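Local coordinates for ribonucleoside-diphosphate reductase subunit beta (Clostridium botulinum, PDB 6ZJK), which is the iron-binding R2 subunit of a ribonucleotide reductase, probably generating the radical used to turn ribonucleoside diphosphates into deoxyribonucleotides, at residues A199-E204 and N308-A313; E263-F268 and I314-L319. One frame throughout, in Å; residues are numbered along the deposited sequence.

Both contacts pack the end of helix 296-313, or the loop that follows it, against another helix of the all-helical R2 fold. Contact 1 lies deeper, about 10 Å between its centre and that of the chain, and holds one ligand of the di-iron site. Contact 2 is more peripheral, about 19 Å between its centre and that of the chain. The chemistry differs accordingly. A buried tyrosine hydroxyl bonds a main-chain carbonyl in contact 1. In contact 2 a leucine meets carbons of a glutamate and a phenylalanine. The two are joined where helix 296-313 ends and the loop starts, and there I314 CD1 packs on Y201 CE2.

Contact 1. Residues A199-E204 and N308-A313; sequences ANYILE and NLRLVA. With FE (Fe (III) ion), chain G.
Y201 reaches across to helix 296-313 and carries most of this contact. Its OH donates a hydrogen bond to the main-chain O of R310, 2.8 Å away. The carbonyl oxygen lies at the ring edge, in the ring plane. The bond is bent at the acceptor: the C=O...OH angle is 113°, and the donor is tilted somewhat out of the carbonyl plane. The hydroxyl has a second polar partner, Q246 NE2. Beside it lie two aliphatic carbons, with Y201 OH 3.7 Å from R310 CB and 3.9 Å from A313 CB. With CG anti to the backbone N (chi1 -177°), the Y201 ring extends out from its helix.

The bend of the R310 chain at chi2 brings its CD back past the hydroxyl, 4.1 Å from Y201 OH. The guanidinium goes on to G205, where R310 NE bonds G205 O. Its plane stands 56° from that of the Y201 ring. It also makes a cation-pi contact with Y209, so R310 is tied to helix 190-220 as well.

E204, three residues on from Y201, leads to the metal centre. E204 OE2 binds the iron(III) ion (FE) at 2.1 Å, and the O of a water lies 2.2 Å from the same FE. E137, E238 and H241 complete the protein ligands. Helix 190-220 thus lies between the iron and helix 296-313, while L242 of helix 225-255 packs against both Y201 and R310.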
loop_
_atom_site.group_PDB
_atom_site.type_symbol
_atom_site.label_atom_id
_atom_site.label_comp_id
_atom_site.label_asym_id
_atom_site.label_seq_id
_atom_site.Cartn_x
_atom_site.Cartn_y
_atom_site.Cartn_z
ATOM N N ALA A 199 -4.501 6.532 18.631
ATOM C CA ALA A 199 -3.818 7.692 18.074
ATOM C C ALA A 199 -4.198 7.915 16.627
ATOM O O ALA A 199 -4.522 8.992 16.235
ATOM C CB ALA A 199 -2.359 7.518 18.194
ATOM N N ASN A 200 -4.163 6.859 15.838
ATOM C CA ASN A 200 -4.586 6.917 14.486
ATOM C C ASN A 200 -5.961 7.449 14.344
ATOM O O ASN A 200 -6.200 8.240 13.520
ATOM C CB ASN A 200 -4.665 5.515 13.962
ATOM C CG ASN A 200 -3.601 5.191 13.008
ATOM O OD1 ASN A 200 -3.651 5.591 11.896
ATOM N ND2 ASN A 200 -2.634 4.447 13.447
ATOM N N TYR A 201 -6.897 6.929 15.127
ATOM C CA TYR A 201 -8.291 7.335 15.089
ATOM C C TYR A 201 -8.420 8.825 15.363
ATOM O O TYR A 201 -9.088 9.511 14.688
ATOM C CB TYR A 201 -9.135 6.461 16.044
ATOM C CG TYR A 201 -10.607 6.715 16.060
ATOM C CD1 TYR A 201 -11.328 6.668 14.937
ATOM C CD2 TYR A 201 -11.270 6.988 17.232
ATOM C CE1 TYR A 201 -12.650 6.935 14.947
ATOM C CE2 TYR A 201 -12.602 7.232 17.248
ATOM C CZ TYR A 201 -13.283 7.191 16.103
ATOM O OH TYR A 201 -14.561 7.438 16.032
ATOM N N ILE A 202 -7.708 9.309 16.344
ATOM C CA ILE A 202 -7.714 10.721 16.662
ATOM C C ILE A 202 -7.179 11.555 15.505
ATOM O O ILE A 202 -7.812 12.449 15.082
ATOM C CB ILE A 202 -6.923 10.995 17.922
ATOM C CG1 ILE A 202 -7.694 10.504 19.122
ATOM C CG2 ILE A 202 -6.641 12.463 18.050
ATOM C CD1 ILE A 202 -6.861 10.291 20.329
ATOM N N LEU A 203 -6.052 11.144 14.967
ATOM C CA LEU A 203 -5.402 11.822 13.861
ATOM C C LEU A 203 -6.308 12.053 12.706
ATOM O O LEU A 203 -6.445 13.114 12.271
ATOM C CB LEU A 203 -4.155 11.092 13.446
ATOM C CG LEU A 203 -3.374 11.581 12.227
ATOM C CD1 LEU A 203 -1.976 11.069 12.258
ATOM C CD2 LEU A 203 -4.005 11.302 10.916
ATOM N N GLU A 204 -7.004 11.040 12.290
ATOM C CA GLU A 204 -7.907 11.108 11.183
ATOM C C GLU A 204 -9.233 11.745 11.431
ATOM O O GLU A 204 -9.753 12.380 10.590
ATOM C CB GLU A 204 -8.138 9.696 10.732
ATOM C CG GLU A 204 -6.816 9.014 10.468
ATOM C CD GLU A 204 -6.849 7.930 9.437
ATOM O OE1 GLU A 204 -7.511 6.961 9.709
ATOM O OE2 GLU A 204 -6.194 8.059 8.398
ATOM N N ASN A 308 -17.160 14.580 20.347
ATOM C CA ASN A 308 -18.332 13.877 20.875
ATOM C C ASN A 308 -18.788 12.795 19.903
ATOM O O ASN A 308 -19.090 11.668 20.311
ATOM C CB ASN A 308 -19.489 14.847 21.133
ATOM C CG ASN A 308 -19.184 15.858 22.220
ATOM O OD1 ASN A 308 -18.276 15.688 23.032
ATOM N ND2 ASN A 308 -19.946 16.928 22.226
ATOM N N LEU A 309 -18.855 13.129 18.607
ATOM C CA LEU A 309 -19.232 12.134 17.603
ATOM C C LEU A 309 -18.229 10.982 17.578
ATOM O O LEU A 309 -18.613 9.811 17.545
ATOM C CB LEU A 309 -19.302 12.777 16.213
ATOM C CG LEU A 309 -20.139 14.038 15.948
ATOM C CD1 LEU A 309 -20.037 14.421 14.460
ATOM C CD2 LEU A 309 -21.575 13.893 16.381
ATOM N N ARG A 310 -16.930 11.303 17.595
ATOM C CA ARG A 310 -15.908 10.268 17.480
ATOM C C ARG A 310 -15.945 9.308 18.659
ATOM O O ARG A 310 -15.851 8.091 18.472
ATOM C CB ARG A 310 -14.522 10.902 17.368
ATOM C CG ARG A 310 -14.391 11.937 16.284
ATOM C CD ARG A 310 -14.800 11.408 14.908
ATOM N NE ARG A 310 -14.521 12.390 13.861
ATOM C CZ ARG A 310 -15.382 12.741 12.907
ATOM N NH1 ARG A 310 -16.587 12.195 12.861
ATOM N NH2 ARG A 310 -15.035 13.654 12.004
ATOM N N LEU A 311 -16.121 9.830 19.879
ATOM C CA LEU A 311 -16.112 8.972 21.057
ATOM C C LEU A 311 -17.356 8.093 21.104
ATOM O O LEU A 311 -17.265 6.892 21.397
ATOM C CB LEU A 311 -15.988 9.811 22.336
ATOM C CG LEU A 311 -14.598 10.397 22.635
ATOM C CD1 LEU A 311 -14.585 11.124 23.978
ATOM C CD2 LEU A 311 -13.519 9.345 22.625
ATOM N N VAL A 312 -18.523 8.662 20.787
ATOM C CA VAL A 312 -19.800 7.954 20.712
ATOM C C VAL A 312 -19.678 6.738 19.803
ATOM O O VAL A 312 -20.274 5.681 20.060
ATOM C CB VAL A 312 -20.900 8.914 20.225
ATOM C CG1 VAL A 312 -22.036 8.141 19.572
ATOM C CG2 VAL A 312 -21.413 9.763 21.379
ATOM N N ALA A 313 -19.016 6.978 18.672
ATOM C CA ALA A 313 -18.899 5.982 17.607
ATOM C C ALA A 313 -18.067 4.772 18.009
ATOM O O ALA A 313 -18.160 3.732 17.347
ATOM C CB ALA A 313 -18.322 6.615 16.349
HETATM FE FE FE G . -6.296 8.948 6.453
HETATM O O HOH W 1 -7.003 10.080 4.756
#

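Contact 2. Residues E263-F268 and I314-L319; sequences ELEEEF and IGLKPL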
loop_
_atom_site.group_PDB
_atom_site.type_symbol
_atom_site.label_atom_id
_atom_site.label_comp_id
_atom_site.label_asym_id
_atom_site.label_seq_id
_atom_site.Cartn_x
_atom_site.Cartn_y
_atom_site.Cartn_z
ATOM N N GLU A 263 -10.305 1.030 33.020
ATOM C CA GLU A 263 -9.211 1.985 33.133
ATOM C C GLU A 263 -8.617 2.287 31.763
ATOM O O GLU A 263 -8.425 3.451 31.407
ATOM C CB GLU A 263 -8.127 1.439 34.075
ATOM C CG GLU A 263 -7.342 2.497 34.877
ATOM C CD GLU A 263 -5.916 2.761 34.352
ATOM O OE1 GLU A 263 -5.481 3.933 34.321
ATOM O OE2 GLU A 263 -5.225 1.791 33.972
ATOM N N LEU A 264 -8.401 1.269 30.921
ATOM C CA LEU A 264 -7.824 1.569 29.608
ATOM C C LEU A 264 -8.794 2.370 28.744
ATOM O O LEU A 264 -8.375 3.252 27.983
ATOM C CB LEU A 264 -7.377 0.288 28.896
ATOM C CG LEU A 264 -6.741 0.606 27.536
ATOM C CD1 LEU A 264 -5.284 0.974 27.763
ATOM C CD2 LEU A 264 -6.824 -0.553 26.573
ATOM N N GLU A 265 -10.101 2.125 28.839
ATOM C CA GLU A 265 -11.037 2.962 28.099
ATOM C C GLU A 265 -10.978 4.411 28.573
ATOM O O GLU A 265 -11.122 5.330 27.760
ATOM C CB GLU A 265 -12.458 2.409 28.225
ATOM C CG GLU A 265 -12.597 0.961 27.740
ATOM C CD GLU A 265 -14.040 0.550 27.491
ATOM O OE1 GLU A 265 -14.916 0.818 28.358
ATOM O OE2 GLU A 265 -14.295 -0.058 26.424
ATOM N N GLU A 266 -10.722 4.642 29.865
ATOM C CA GLU A 266 -10.564 6.025 30.315
ATOM C C GLU A 266 -9.278 6.630 29.766
ATOM O O GLU A 266 -9.251 7.808 29.395
ATOM C CB GLU A 266 -10.582 6.097 31.846
ATOM C CG GLU A 266 -10.697 7.521 32.410
ATOM C CD GLU A 266 -11.917 8.266 31.873
ATOM O OE1 GLU A 266 -12.995 7.646 31.734
ATOM O OE2 GLU A 266 -11.807 9.480 31.595
ATOM N N GLU A 267 -8.220 5.827 29.633
ATOM C CA GLU A 267 -7.017 6.378 29.013
ATOM C C GLU A 267 -7.261 6.756 27.552
ATOM O O GLU A 267 -6.783 7.794 27.079
ATOM C CB GLU A 267 -5.884 5.357 29.136
ATOM C CG GLU A 267 -5.692 4.780 30.509
ATOM C CD GLU A 267 -4.468 3.883 30.576
ATOM O OE1 GLU A 267 -3.500 4.131 29.814
ATOM O OE2 GLU A 267 -4.486 2.915 31.370
ATOM N N PHE A 268 -8.132 6.058 26.824
ATOM C CA PHE A 268 -8.517 6.495 25.486
ATOM C C PHE A 268 -9.264 7.826 25.520
ATOM O O PHE A 268 -9.064 8.680 24.648
ATOM C CB PHE A 268 -9.378 5.420 24.814
ATOM C CG PHE A 268 -8.612 4.187 24.390
ATOM C CD1 PHE A 268 -7.225 4.140 24.478
ATOM C CD2 PHE A 268 -9.280 3.102 23.840
ATOM C CE1 PHE A 268 -6.520 3.018 24.062
ATOM C CE2 PHE A 268 -8.582 1.962 23.418
ATOM C CZ PHE A 268 -7.202 1.924 23.533
ATOM N N ILE A 314 -17.252 4.874 19.053
ATOM C CA ILE A 314 -16.561 3.708 19.582
ATOM C C ILE A 314 -17.070 3.347 20.981
ATOM O O ILE A 314 -16.376 2.670 21.744
ATOM C CB ILE A 314 -15.036 3.897 19.550
ATOM C CG1 ILE A 314 -14.614 5.199 20.232
ATOM C CG2 ILE A 314 -14.560 3.968 18.100
ATOM C CD1 ILE A 314 -13.132 5.291 20.445
ATOM N N GLY A 315 -18.279 3.788 21.325
ATOM C CA GLY A 315 -18.927 3.368 22.553
ATOM C C GLY A 315 -18.455 4.038 23.822
ATOM O O GLY A 315 -18.690 3.512 24.910
ATOM N N LEU A 316 -17.873 5.220 23.738
ATOM C CA LEU A 316 -17.355 5.888 24.922
ATOM C C LEU A 316 -18.146 7.163 25.196
ATOM O O LEU A 316 -18.724 7.762 24.284
ATOM C CB LEU A 316 -15.864 6.194 24.741
ATOM C CG LEU A 316 -14.962 4.960 24.660
ATOM C CD1 LEU A 316 -13.557 5.372 24.302
ATOM C CD2 LEU A 316 -14.969 4.253 26.001
ATOM N N LYS A 317 -18.177 7.563 26.468
ATOM C CA LYS A 317 -18.967 8.747 26.796
ATOM C C LYS A 317 -18.267 10.012 26.307
ATOM O O LYS A 317 -17.053 10.163 26.494
ATOM C CB LYS A 317 -19.192 8.870 28.305
ATOM C CG LYS A 317 -19.609 7.614 29.039
ATOM C CD LYS A 317 -21.123 7.597 29.226
ATOM C CE LYS A 317 -21.518 6.864 30.518
ATOM N NZ LYS A 317 -20.547 5.837 30.953
ATOM N N PRO A 318 -19.059 10.960 25.803
ATOM C CA PRO A 318 -18.493 12.223 25.311
ATOM C C PRO A 318 -17.823 13.012 26.431
ATOM O O PRO A 318 -18.130 12.846 27.612
ATOM C CB PRO A 318 -19.715 12.980 24.769
ATOM C CG PRO A 318 -20.781 11.978 24.621
ATOM C CD PRO A 318 -20.521 10.901 25.637
ATOM N N LEU A 319 -16.867 13.862 26.038
ATOM C CA LEU A 319 -16.191 14.772 26.959
ATOM C C LEU A 319 -16.915 16.105 27.112
ATOM O O LEU A 319 -16.837 16.724 28.179
ATOM C CB LEU A 319 -14.756 15.039 26.489
ATOM C CG LEU A 319 -13.769 13.874 26.588
ATOM C CD1 LEU A 319 -12.547 14.147 25.731
ATOM C CD2 LEU A 319 -13.367 13.654 28.044
#
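L316 and E265 hold their side chains in the same first-torsion state, with CG beside the backbone N and anti to the carbonyl carbon (chi1 -66° and -57°). Both side chains leave the backbone toward the other segment, and they meet at an oblique angle. L316 CD2 lies 3.8 Å from E265 CB. The same methyl is 4.1 Å from E265 CD. The other methyl, L316 CD1, is 4.2 Å from F268 CB. One branch of the leucine thus serves E265 and the other F268, one helical turn apart on the same side of helix 262-287.

The pair of F268 and L316 is apolar. The pair with E265 is mixed: the leucine methyl meets CB and also approaches the carboxylate carbon. E265 extends beyond CG, and its carboxylate forms a salt bridge through OE2 with K253. That bond holds the charged end. F268 meets L316 through CB, not through its ring. L264 O sits 3.6 Å above one face of the F268 ring, nearer its edge than its middle. The F268 side chain also packs on L194 and M198 of helix 190-220, so F268 links this surface to the neighbouring helix.

Further along the loop, R269 NE of helix 262-287 bonds K317 O, which ties the loop to the same helix a second time. L316 itself is placed by the turn before it, where G315 has positive phi (78°). The bonds L316 N to L311 O and G315 N to V312 O make a Schellman motif that closes helix 296-313. G315 is its C-prime residue, and the following leucine packs against an adjacent helix of the R2 helical fold.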